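Long-range contacts in Ice-binding protein isoform1a (Antarctomyces psychrotrophicus, PDB 7BWY), which binds to ice, apparently at specific water positions of the prism planes, and folds as a right-handed beta-helix of the ice-binding protein family: residues A[17-22]-A[31-36]; A[40-45]-A[57-62]; A[112-117]-A[140-145]. The protein carries 2 engineered substitutions. All coordinates share one frame; numbering follows the deposited sequence.

How the contacts relate
From the N terminus, contact 1 comes first. The chain runs through strand 25-28 and returns at 31-36, so that one turn of the beta-helix closes on residues 17-22. Contact 2 follows at once: the chain leaves 40-45, passes strand 51-52 and comes back at 57-62, where helix 61-79 starts. Contact 3 lies much later and joins strand 113-117 to strand 141-145. The three closures are in series; none nests in or crosses another. Contacts 1 and 2 touch through packing of Phe17 against His57 and Thr62 and of Pro22 against Thr40. Contact 3 is across the chain's centre from contacts 1 and 2, its centre about 23 Å from that of contact 1.

Contact 1 (A[17-22]-A[31-36]); sequences FGALAP and TVINGD
Phe17 and Asp36 meet as one parallel beta bridge between successive coils of the right-handed beta-helix. Phe17 CA and Asp36 CA are 4.2 Å apart, and the two side chains lie on the same face of the sheet. The chain turns a corner at Gly18. Beyond Ala19 the two segments part, and Leu20 to Pro22 do not touch 31-36. The contact stays small and buried.

The polar part is short. Gly18 N donates to Asp36 O at 2.7 Å, with an N-H...O angle of 147°. The donor lies in the carbonyl plane. The same oxygen, Asp36 O, receives a CA-H...O contact from Phe17 CA at 3.2 Å. Two neighbouring donors thus converge on one carbonyl.

The aromatic part is a CH-pi contact. Asp36 CB sits over the centre of one face of the Phe17 ring, 3.7 Å from the ring centroid. The carboxylate plane is turned 76° from the ring plane. Phe17 has CG anti to its carbonyl carbon (chi1 -78°), which brings the ring face under Asp36 CB. The charged end of Asp36 is bonded elsewhere: OD1 accepts from Gln55 N, and OD2 is hydrogen-bonded to Ser16 OG. These bonds fix the carboxylate while CB rests on the ring. Phe17 also packs on Ala66 of helix 61-79.

The apolar part is made by Ile33. It points toward 17-22 and its two branches divide the work. Ile33 also touches Leu199 of strand 197-200. Its CG2 branch packs on Gly18 CA. At the end of the other branch, Ile33 CD1 meets the methyl carbon Ala19 CB at 3.9 Å.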
ATOM      1  N   PHE A  17       9.952  -2.887   4.510  1.00 48.22           N
ATOM      2  CA  PHE A  17      10.059  -2.628   3.073  1.00 49.83           C
ATOM      3  C   PHE A  17       9.076  -1.552   2.608  1.00 47.75           C
ATOM      4  O   PHE A  17       7.859  -1.660   2.837  1.00 49.48           O
ATOM      5  CB  PHE A  17       9.753  -3.884   2.244  1.00 50.58           C
ATOM      6  CG  PHE A  17      10.897  -4.861   2.204  1.00 50.91           C
ATOM      7  CD1 PHE A  17      11.156  -5.676   3.316  1.00 55.23           C
ATOM      8  CD2 PHE A  17      11.781  -4.892   1.125  1.00 50.80           C
ATOM      9  CE1 PHE A  17      12.267  -6.515   3.355  1.00 47.07           C
ATOM     10  CE2 PHE A  17      12.878  -5.748   1.159  1.00 55.29           C
ATOM     11  CZ  PHE A  17      13.133  -6.541   2.278  1.00 51.17           C
ATOM     12  N   GLY A  18       9.618  -0.563   1.867  1.00 46.25           N
ATOM     13  CA  GLY A  18       8.781   0.429   1.203  1.00 43.30           C
ATOM     14  C   GLY A  18       8.232  -0.129  -0.116  1.00 48.69           C
ATOM     15  O   GLY A  18       7.137   0.241  -0.568  1.00 49.52           O
ATOM     16  N   ALA A  19       9.035  -0.989  -0.751  1.00 49.39           N
ATOM     17  CA  ALA A  19       8.655  -1.563  -2.038  1.00 53.53           C
ATOM     18  C   ALA A  19       9.215  -2.969  -2.133  1.00 51.46           C
ATOM     19  O   ALA A  19      10.416  -3.169  -1.936  1.00 49.44           O
ATOM     20  CB  ALA A  19       9.122  -0.735  -3.221  1.00 44.15           C
ATOM     21  N   LEU A  20       8.316  -3.908  -2.488  1.00 53.78           N
ATOM     22  CA  LEU A  20       8.609  -5.337  -2.524  1.00 51.99           C
ATOM     23  C   LEU A  20       7.741  -5.964  -3.600  1.00 44.27           C
ATOM     24  O   LEU A  20       6.535  -5.732  -3.623  1.00 55.52           O
ATOM     25  CB  LEU A  20       8.228  -5.951  -1.176  1.00 47.41           C
ATOM     26  CG  LEU A  20       8.506  -7.457  -1.052  1.00 60.19           C
ATOM     27  CD1 LEU A  20       9.991  -7.743  -1.202  1.00 51.37           C
ATOM     28  CD2 LEU A  20       7.955  -8.009   0.261  1.00 48.88           C
ATOM     29  N   ALA A  21       8.370  -6.713  -4.509  1.00 51.35           N
ATOM     30  CA  ALA A  21       7.635  -7.406  -5.583  1.00 56.36           C
ATOM     31  C   ALA A  21       8.414  -8.602  -6.145  1.00 60.54           C
ATOM     32  O   ALA A  21       9.656  -8.557  -6.276  1.00 53.05           O
ATOM     33  CB  ALA A  21       7.436  -6.415  -6.702  1.00 45.27           C
ATOM     34  N   PRO A  22       7.746  -9.701  -6.568  1.00 51.40           N
ATOM     35  CA  PRO A  22       8.504 -10.831  -7.096  1.00 55.68           C
ATOM     36  C   PRO A  22       9.072 -10.536  -8.489  1.00 60.65           C
ATOM     37  O   PRO A  22      10.154 -10.966  -8.827  1.00 59.02           O
ATOM     38  CB  PRO A  22       7.506 -12.017  -7.047  1.00 45.55           C
ATOM     39  CG  PRO A  22       6.164 -11.336  -7.119  1.00 48.40           C
ATOM     40  CD  PRO A  22       6.302  -9.957  -6.484  1.00 45.55           C
ATOM     41  N   THR A  31      12.988   9.241  -7.128  1.00 52.52           N
ATOM     42  CA  THR A  31      12.207   8.568  -6.107  1.00 49.99           C
ATOM     43  C   THR A  31      13.029   8.406  -4.818  1.00 51.27           C
ATOM     44  O   THR A  31      14.250   8.252  -4.844  1.00 51.04           O
ATOM     45  CB  THR A  31      11.839   7.180  -6.617  1.00 49.20           C
ATOM     46  OG1 THR A  31      10.811   7.485  -7.540  1.00 47.28           O
ATOM     47  CG2 THR A  31      11.315   6.233  -5.543  1.00 48.34           C
ATOM     48  N   VAL A  32      12.363   8.505  -3.671  1.00 45.01           N
ATOM     49  CA  VAL A  32      13.054   8.278  -2.408  1.00 46.37           C
ATOM     50  C   VAL A  32      12.253   7.220  -1.640  1.00 52.95           C
ATOM     51  O   VAL A  32      11.024   7.384  -1.441  1.00 46.41           O
ATOM     52  CB  VAL A  32      13.147   9.592  -1.611  1.00 49.72           C
ATOM     53  CG1 VAL A  32      13.451   9.289  -0.131  1.00 50.28           C
ATOM     54  CG2 VAL A  32      14.210  10.510  -2.208  1.00 49.24           C
ATOM     55  N   ILE A  33      12.915   6.096  -1.303  1.00 47.94           N
ATOM     56  CA  ILE A  33      12.259   5.059  -0.479  1.00 49.56           C
ATOM     57  C   ILE A  33      12.877   5.071   0.921  1.00 52.12           C
ATOM     58  O   ILE A  33      14.062   4.758   1.080  1.00 49.08           O
ATOM     59  CB  ILE A  33      12.289   3.669  -1.142  1.00 47.72           C
ATOM     60  CG1 ILE A  33      11.501   3.833  -2.455  1.00 48.43           C
ATOM     61  CG2 ILE A  33      11.636   2.672  -0.180  1.00 45.53           C
ATOM     62  CD1 ILE A  33      11.086   2.616  -3.130  1.00 59.12           C
ATOM     63  N   ASN A  34      12.107   5.579   1.888  1.00 44.90           N
ATOM     64  CA  ASN A  34      12.501   5.599   3.302  1.00 52.32           C
ATOM     65  C   ASN A  34      12.129   4.251   3.932  1.00 54.10           C
ATOM     66  O   ASN A  34      11.024   4.041   4.455  1.00 52.75           O
ATOM     67  CB  ASN A  34      11.747   6.719   3.986  1.00 46.51           C
ATOM     68  CG  ASN A  34      12.206   8.082   3.505  1.00 58.31           C
ATOM     69  OD1 ASN A  34      13.417   8.333   3.346  1.00 48.77           O
ATOM     70  ND2 ASN A  34      11.234   8.952   3.242  1.00 50.62           N
ATOM     71  N   GLY A  35      12.995   3.279   3.671  1.00 50.28           N
ATOM     72  CA  GLY A  35      12.703   1.883   3.939  1.00 44.87           C
ATOM     73  C   GLY A  35      13.601   0.967   3.107  1.00 51.11           C
ATOM     74  O   GLY A  35      14.494   1.447   2.391  1.00 50.48           O
ATOM     75  N   ASP A  36      13.320  -0.349   3.199  1.00 49.59           N
ATOM     76  CA  ASP A  36      14.022  -1.355   2.428  1.00 53.15           C
ATOM     77  C   ASP A  36      13.287  -1.533   1.109  1.00 55.62           C
ATOM     78  O   ASP A  36      12.104  -1.193   1.002  1.00 50.51           O
ATOM     79  CB  ASP A  36      13.999  -2.697   3.162  1.00 55.83           C
ATOM     80  CG  ASP A  36      14.754  -2.617   4.477  1.00 62.65           C
ATOM     81  OD1 ASP A  36      15.659  -1.681   4.605  1.00 56.20           O
ATOM     82  OD2 ASP A  36      14.431  -3.451   5.374  1.00 58.82           O
TER

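Contact 2 (A[40-45]-A[57-62]); sequences TGTSIT and HINDDT. Engineered in segment 57-62: Asp61 (natural residue Asn).
Ile58 overlaps Ile44 through its long branch: Ile58 CD1 presses on Ile44 CG1 at 3.4 Å, tighter than usual for two carbons. The two side chains meet at a slant. Ile58 has CG1 anti to its carbonyl carbon (chi1 -61°), and the extended second torsion (chi2 -173°) takes CD1 out to Ile44 CG1. The other branch turns to the loop. There Ile58 CG2 packs on Thr42 CA at 3.8 Å and on the carbonyl of Gly41.

Asn59 continues the contact along the loop. Asn59 CB lies 3.2 Å from Gly41 O, and Asn59 ND2 is 3.1 Å from Thr40 O. Thr42 and Asn59 extend alongside each other, with the Thr42 methyl CG2 near Asn59 OD1. The contact belongs to the surface of the beta-helix.

A His-carboxylate hydrogen bond bridges Asn59, from His57 to Asp60. His57 ND1 donates to the syn lone pair of Asp60 OD2 at 2.8 Å, almost in the ring plane. Thr62 CB lies over one face of this ring. His57 NE2 is hydrogen-bonded to Gln55 OE1, so both ring nitrogens have partners and the ring's rotation is fixed.

Asp60 is the N-cap of helix 61-79, with OD1 accepting from Ser63 N. Ile44 also rests on Met37 and Thr39 of strand 36-39 and on Val25 of strand 25-28, while Thr40 touches Ser63 and Phe67 of the helix.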
ATOM      1  N   THR A  40      12.205 -10.831  -5.331  1.00 64.33           N
ATOM      2  CA  THR A  40      12.692 -12.200  -5.309  1.00 70.39           C
ATOM      3  C   THR A  40      13.212 -12.566  -6.693  1.00 66.84           C
ATOM      4  O   THR A  40      13.919 -13.556  -6.793  1.00 75.07           O
ATOM      5  CB  THR A  40      11.638 -13.226  -4.893  1.00 56.80           C
ATOM      6  OG1 THR A  40      10.545 -12.865  -5.728  1.00 65.56           O
ATOM      7  CG2 THR A  40      11.211 -13.126  -3.455  1.00 59.02           C
ATOM      8  N   GLY A  41      12.887 -11.753  -7.711  1.00 59.32           N
ATOM      9  CA  GLY A  41      13.487 -11.832  -9.042  1.00 53.35           C
ATOM     10  C   GLY A  41      14.882 -11.215  -9.062  1.00 64.86           C
ATOM     11  O   GLY A  41      15.520 -11.109  -8.010  1.00 60.20           O
ATOM     12  N   THR A  42      15.368 -10.797 -10.246  1.00 62.26           N
ATOM     13  CA  THR A  42      16.652 -10.118 -10.206  1.00 74.70           C
ATOM     14  C   THR A  42      16.630  -8.727 -10.818  1.00 76.09           C
ATOM     15  O   THR A  42      17.703  -8.172 -10.997  1.00 80.88           O
ATOM     16  CB  THR A  42      17.817 -10.881 -10.861  1.00 80.21           C
ATOM     17  OG1 THR A  42      17.399 -11.357 -12.142  1.00 74.09           O
ATOM     18  CG2 THR A  42      18.386 -11.970  -9.975  1.00 74.83           C
ATOM     19  N   SER A  43      15.472  -8.143 -11.137  1.00 82.65           N
ATOM     20  CA  SER A  43      15.643  -6.814 -11.706  1.00 95.97           C
ATOM     21  C   SER A  43      15.042  -5.717 -10.829  1.00 77.65           C
ATOM     22  O   SER A  43      13.864  -5.742 -10.462  1.00 74.04           O
ATOM     23  CB  SER A  43      15.284  -6.702 -13.169  1.00 92.41           C
ATOM     24  OG  SER A  43      13.878  -6.835 -13.318  1.00 87.55           O
ATOM     25  N   ILE A  44      15.918  -4.763 -10.504  1.00 66.81           N
ATOM     26  CA  ILE A  44      15.552  -3.435 -10.054  1.00 66.04           C
ATOM     27  C   ILE A  44      16.092  -2.439 -11.069  1.00 62.03           C
ATOM     28  O   ILE A  44      17.263  -2.477 -11.389  1.00 74.62           O
ATOM     29  CB  ILE A  44      16.145  -3.195  -8.656  1.00 64.01           C
ATOM     30  CG1 ILE A  44      15.739  -4.300  -7.679  1.00 65.03           C
ATOM     31  CG2 ILE A  44      15.765  -1.816  -8.147  1.00 65.59           C
ATOM     32  CD1 ILE A  44      14.354  -4.184  -7.081  1.00 63.45           C
ATOM     33  N   THR A  45      15.260  -1.520 -11.560  1.00 62.89           N
ATOM     34  CA  THR A  45      15.773  -0.521 -12.485  1.00 56.80           C
ATOM     35  C   THR A  45      15.477   0.899 -11.980  1.00 63.88           C
ATOM     36  O   THR A  45      14.401   1.171 -11.423  1.00 54.12           O
ATOM     37  CB  THR A  45      15.346  -0.893 -13.921  1.00 59.39           C
ATOM     38  OG1 THR A  45      13.930  -0.931 -13.859  1.00 78.01           O
ATOM     39  CG2 THR A  45      15.720  -2.323 -14.264  1.00 77.58           C
ATOM     40  N   HIS A  57      17.369  -5.839  -1.147  1.00 59.97           N
ATOM     41  CA  HIS A  57      17.444  -7.288  -1.036  1.00 59.08           C
ATOM     42  C   HIS A  57      16.961  -7.877  -2.342  1.00 60.79           C
ATOM     43  O   HIS A  57      15.762  -7.925  -2.571  1.00 65.06           O
ATOM     44  CB  HIS A  57      16.642  -7.824   0.143  1.00 56.69           C
ATOM     45  CG  HIS A  57      17.238  -7.540   1.477  1.00 64.52           C
ATOM     46  ND1 HIS A  57      18.370  -8.188   1.927  1.00 69.47           N
ATOM     47  CD2 HIS A  57      16.863  -6.693   2.467  1.00 68.91           C
ATOM     48  CE1 HIS A  57      18.689  -7.732   3.128  1.00 64.78           C
ATOM     49  NE2 HIS A  57      17.776  -6.828   3.487  1.00 71.55           N
ATOM     50  N   ILE A  58      17.916  -8.224  -3.205  1.00 61.39           N
ATOM     51  CA  ILE A  58      17.596  -8.759  -4.510  1.00 67.59           C
ATOM     52  C   ILE A  58      17.863 -10.256  -4.481  1.00 84.88           C
ATOM     53  O   ILE A  58      18.992 -10.701  -4.314  1.00 63.81           O
ATOM     54  CB  ILE A  58      18.410  -8.070  -5.596  1.00 66.57           C
ATOM     55  CG1 ILE A  58      18.065  -6.585  -5.597  1.00 66.54           C
ATOM     56  CG2 ILE A  58      18.165  -8.722  -6.956  1.00 63.66           C
ATOM     57  CD1 ILE A  58      18.679  -5.841  -6.740  1.00 65.42           C
ATOM     58  N   ASN A  59      16.786 -11.025  -4.565  1.00 83.53           N
ATOM     59  CA  ASN A  59      16.911 -12.451  -4.754  1.00 81.82           C
ATOM     60  C   ASN A  59      17.820 -13.075  -3.696  1.00 76.07           C
ATOM     61  O   ASN A  59      18.827 -13.657  -4.051  1.00 70.96           O
ATOM     62  CB  ASN A  59      17.516 -12.733  -6.130  1.00 74.16           C
ATOM     63  CG  ASN A  59      17.529 -14.217  -6.441  1.00 82.90           C
ATOM     64  OD1 ASN A  59      18.427 -14.676  -7.127  1.00 79.16           O
ATOM     65  ND2 ASN A  59      16.572 -14.977  -5.921  1.00 73.11           N
ATOM     66  N   ASP A  60      17.461 -12.981  -2.419  1.00 67.90           N
ATOM     67  CA  ASP A  60      18.266 -13.516  -1.335  1.00 64.62           C
ATOM     68  C   ASP A  60      17.305 -14.041  -0.283  1.00 67.33           C
ATOM     69  O   ASP A  60      16.106 -14.096  -0.530  1.00 71.10           O
ATOM     70  CB  ASP A  60      19.216 -12.466  -0.746  1.00 67.50           C
ATOM     71  CG  ASP A  60      18.530 -11.273  -0.068  1.00 76.06           C
ATOM     72  OD1 ASP A  60      17.278 -11.268   0.090  1.00 76.18           O
ATOM     73  OD2 ASP A  60      19.247 -10.344   0.309  1.00 72.88           O
ATOM     74  N   ASP A  61      17.793 -14.315   0.928  1.00 76.41           N
ATOM     75  CA  ASP A  61      16.874 -14.959   1.846  1.00 65.96           C
ATOM     76  C   ASP A  61      15.873 -13.964   2.389  1.00 68.57           C
ATOM     77  O   ASP A  61      14.732 -14.355   2.664  1.00 80.91           O
ATOM     78  CB  ASP A  61      17.575 -15.654   3.011  1.00 79.19           C
ATOM     79  CG  ASP A  61      18.528 -16.736   2.542  1.00103.13           C
ATOM     80  OD1 ASP A  61      18.354 -17.242   1.392  1.00 82.05           O
ATOM     81  OD2 ASP A  61      19.450 -17.051   3.319  1.00116.12           O
ATOM     82  N   THR A  62      16.323 -12.715   2.615  1.00 66.45           N
ATOM     83  CA  THR A  62      15.406 -11.720   3.164  1.00 64.66           C
ATOM     84  C   THR A  62      14.235 -11.479   2.194  1.00 60.00           C
ATOM     85  O   THR A  62      13.064 -11.507   2.587  1.00 61.40           O
ATOM     86  CB  THR A  62      16.116 -10.427   3.568  1.00 74.55           C
ATOM     87  OG1 THR A  62      17.289 -10.793   4.291  1.00 73.26           O
ATOM     88  CG2 THR A  62      15.217  -9.530   4.394  1.00 57.03           C
TER

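Contact 3 (A[112-117]-A[140-145]); sequences GVLTLD and SSIILT
Strands 113-117 and 141-145 are neighbours in a parallel sheet on one side of the beta-helix. They pair in register from Val113 with Ser141 to Asp117 with Thr145. Five backbone hydrogen bonds join them. Ser141 N donates to Gly112 O, and Leu114 N to Ser141 O. Next, Ile143 N reaches Leu114 O at 2.8 Å. Leu116 N meets Ile143 O at 2.7 Å, and Thr145 N closes the series on Leu116 O. The segment axes are inclined by 23°.

This is the stacking of coils in a beta-solenoid: each strand lies on the equivalent strand of the next turn, and alternate side chains face the core. Leu114, Leu116 and Ile142 are buried there; Leu144 is on the same face but partly exposed. Leu114 and Ile142 stack flank to flank into the interior, with Leu114 CB 4.0 Å from Ile142 CG1. On the other branch of the isoleucine, Leu116 CD1 touches Ile142 CG2 at 3.8 Å. Trp155 of strand 153-157 packs against both Leu114 and Ile142.

The other face carries Val113, Thr115, Asp117, Ser141, Ile143 and Thr145. Val113 CG1 meets Ile143 CG1 at 3.7 Å. Thr115 keeps OG1 beside its backbone N (chi1 -54°), which leaves CG2 opposite the N and aimed at 141-145. There Thr115 CG2 meets Thr145 CG2 at 3.6 Å, methyl to methyl. Thr145 CG2 sits between its own N and carbonyl carbon, and from there it also packs on Asp117 CA at 3.6 Å. The carboxylate of Asp117 is engaged beyond the pair: OD1 accepts from both Asn146 ND2 and Ala119 N. On its far side, strand 113-117 pairs with strand 95-98, where Thr115 and Asp117 both touch Thr96.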
ATOM      1  N   GLY A 112     -10.482  13.233  -4.529  1.00 52.02           N
ATOM      2  CA  GLY A 112     -10.733  14.105  -3.393  1.00 48.48           C
ATOM      3  C   GLY A 112      -9.996  13.560  -2.174  1.00 52.56           C
ATOM      4  O   GLY A 112      -8.818  13.173  -2.280  1.00 53.27           O
ATOM      5  N   VAL A 113     -10.693  13.547  -1.029  1.00 53.47           N
ATOM      6  CA  VAL A 113     -10.064  13.300   0.273  1.00 47.53           C
ATOM      7  C   VAL A 113     -10.842  12.214   0.991  1.00 49.03           C
ATOM      8  O   VAL A 113     -12.086  12.270   1.020  1.00 49.38           O
ATOM      9  CB  VAL A 113     -10.062  14.551   1.143  1.00 50.98           C
ATOM     10  CG1 VAL A 113      -9.415  14.173   2.466  1.00 46.40           C
ATOM     11  CG2 VAL A 113      -9.282  15.664   0.424  1.00 46.90           C
ATOM     12  N   LEU A 114     -10.121  11.172   1.417  1.00 48.55           N
ATOM     13  CA  LEU A 114     -10.731  10.158   2.279  1.00 48.65           C
ATOM     14  C   LEU A 114     -10.134  10.403   3.655  1.00 49.90           C
ATOM     15  O   LEU A 114      -8.896  10.467   3.750  1.00 48.27           O
ATOM     16  CB  LEU A 114     -10.306   8.762   1.820  1.00 50.45           C
ATOM     17  CG  LEU A 114     -10.594   7.623   2.807  1.00 53.29           C
ATOM     18  CD1 LEU A 114     -12.093   7.555   3.090  1.00 50.81           C
ATOM     19  CD2 LEU A 114     -10.142   6.301   2.180  1.00 52.89           C
ATOM     20  N   THR A 115     -10.999  10.555   4.684  1.00 47.82           N
ATOM     21  CA  THR A 115     -10.466  10.739   6.041  1.00 48.81           C
ATOM     22  C   THR A 115     -10.569   9.458   6.863  1.00 50.37           C
ATOM     23  O   THR A 115     -11.620   8.812   6.893  1.00 49.67           O
ATOM     24  CB  THR A 115     -11.252  11.798   6.818  1.00 53.28           C
ATOM     25  OG1 THR A 115     -11.221  12.947   5.967  1.00 51.25           O
ATOM     26  CG2 THR A 115     -10.605  12.096   8.165  1.00 52.72           C
ATOM     27  N   LEU A 116      -9.497   9.121   7.584  1.00 48.23           N
ATOM     28  CA  LEU A 116      -9.624   7.957   8.449  1.00 51.66           C
ATOM     29  C   LEU A 116      -9.680   8.442   9.906  1.00 52.43           C
ATOM     30  O   LEU A 116      -8.742   9.049  10.411  1.00 55.56           O
ATOM     31  CB  LEU A 116      -8.487   6.958   8.167  1.00 52.97           C
ATOM     32  CG  LEU A 116      -8.414   6.517   6.694  1.00 52.78           C
ATOM     33  CD1 LEU A 116      -7.235   5.621   6.404  1.00 43.66           C
ATOM     34  CD2 LEU A 116      -9.710   5.875   6.230  1.00 47.08           C
ATOM     35  N   ASP A 117     -10.799   8.187  10.577  1.00 54.04           N
ATOM     36  CA  ASP A 117     -11.026   8.754  11.900  1.00 53.94           C
ATOM     37  C   ASP A 117     -10.710   7.751  13.015  1.00 50.82           C
ATOM     38  O   ASP A 117     -11.451   6.791  13.222  1.00 57.09           O
ATOM     39  CB  ASP A 117     -12.450   9.281  11.959  1.00 57.67           C
ATOM     40  CG  ASP A 117     -12.852   9.871  13.313  1.00 63.65           C
ATOM     41  OD1 ASP A 117     -12.040   9.887  14.265  1.00 50.60           O
ATOM     42  OD2 ASP A 117     -14.016  10.245  13.409  1.00 63.09           O
ATOM     43  N   SER A 140      -5.320  13.379  -5.248  1.00 48.50           N
ATOM     44  CA  SER A 140      -6.254  12.856  -4.256  1.00 46.70           C
ATOM     45  C   SER A 140      -5.482  12.629  -2.943  1.00 50.97           C
ATOM     46  O   SER A 140      -4.249  12.577  -2.936  1.00 42.97           O
ATOM     47  CB  SER A 140      -6.880  11.571  -4.737  1.00 45.66           C
ATOM     48  OG  SER A 140      -5.913  10.525  -4.763  1.00 43.72           O
ATOM     49  N   SER A 141      -6.174  12.533  -1.804  1.00 44.99           N
ATOM     50  CA  SER A 141      -5.385  12.357  -0.583  1.00 47.79           C
ATOM     51  C   SER A 141      -6.153  11.538   0.441  1.00 50.77           C
ATOM     52  O   SER A 141      -7.390  11.582   0.493  1.00 46.62           O
ATOM     53  CB  SER A 141      -5.039  13.684   0.019  1.00 51.29           C
ATOM     54  OG  SER A 141      -3.934  13.535   0.864  1.00 59.29           O
ATOM     55  N   ILE A 142      -5.402  10.830   1.274  1.00 50.68           N
ATOM     56  CA  ILE A 142      -5.966  10.208   2.468  1.00 52.16           C
ATOM     57  C   ILE A 142      -5.434  10.951   3.694  1.00 50.81           C
ATOM     58  O   ILE A 142      -4.226  11.111   3.861  1.00 49.80           O
ATOM     59  CB  ILE A 142      -5.637   8.698   2.486  1.00 57.76           C
ATOM     60  CG1 ILE A 142      -6.408   7.960   1.383  1.00 50.27           C
ATOM     61  CG2 ILE A 142      -5.936   8.095   3.842  1.00 48.14           C
ATOM     62  CD1 ILE A 142      -5.674   6.767   0.940  1.00 56.86           C
ATOM     63  N   ILE A 143      -6.355  11.356   4.591  1.00 50.45           N
ATOM     64  CA  ILE A 143      -6.052  12.127   5.798  1.00 53.60           C
ATOM     65  C   ILE A 143      -6.325  11.268   7.051  1.00 47.06           C
ATOM     66  O   ILE A 143      -7.348  10.592   7.087  1.00 53.65           O
ATOM     67  CB  ILE A 143      -6.947  13.401   5.750  1.00 52.48           C
ATOM     68  CG1 ILE A 143      -6.445  14.379   4.689  1.00 60.27           C
ATOM     69  CG2 ILE A 143      -7.006  14.123   7.070  1.00 65.46           C
ATOM     70  CD1 ILE A 143      -4.981  14.727   4.812  1.00 56.16           C
ATOM     71  N   LEU A 144      -5.435  11.335   8.067  1.00 50.48           N
ATOM     72  CA  LEU A 144      -5.556  10.645   9.368  1.00 56.83           C
ATOM     73  C   LEU A 144      -6.052  11.622  10.425  1.00 61.81           C
ATOM     74  O   LEU A 144      -5.531  12.707  10.536  1.00 55.94           O
ATOM     75  CB  LEU A 144      -4.171  10.160   9.825  1.00 46.88           C
ATOM     76  CG  LEU A 144      -3.547   9.246   8.781  1.00 55.47           C
ATOM     77  CD1 LEU A 144      -2.227   8.632   9.193  1.00 49.74           C
ATOM     78  CD2 LEU A 144      -4.558   8.213   8.361  1.00 44.15           C
ATOM     79  N   THR A 145      -7.013  11.245  11.249  1.00 65.89           N
ATOM     80  CA  THR A 145      -7.429  12.152  12.304  1.00 58.01           C
ATOM     81  C   THR A 145      -7.674  11.370  13.612  1.00 66.22           C
ATOM     82  O   THR A 145      -7.860  10.149  13.590  1.00 58.92           O
ATOM     83  CB  THR A 145      -8.619  12.962  11.774  1.00 61.01           C
ATOM     84  OG1 THR A 145      -8.759  14.012  12.714  1.00 76.11           O
ATOM     85  CG2 THR A 145      -9.918  12.194  11.729  1.00 50.67           C
TER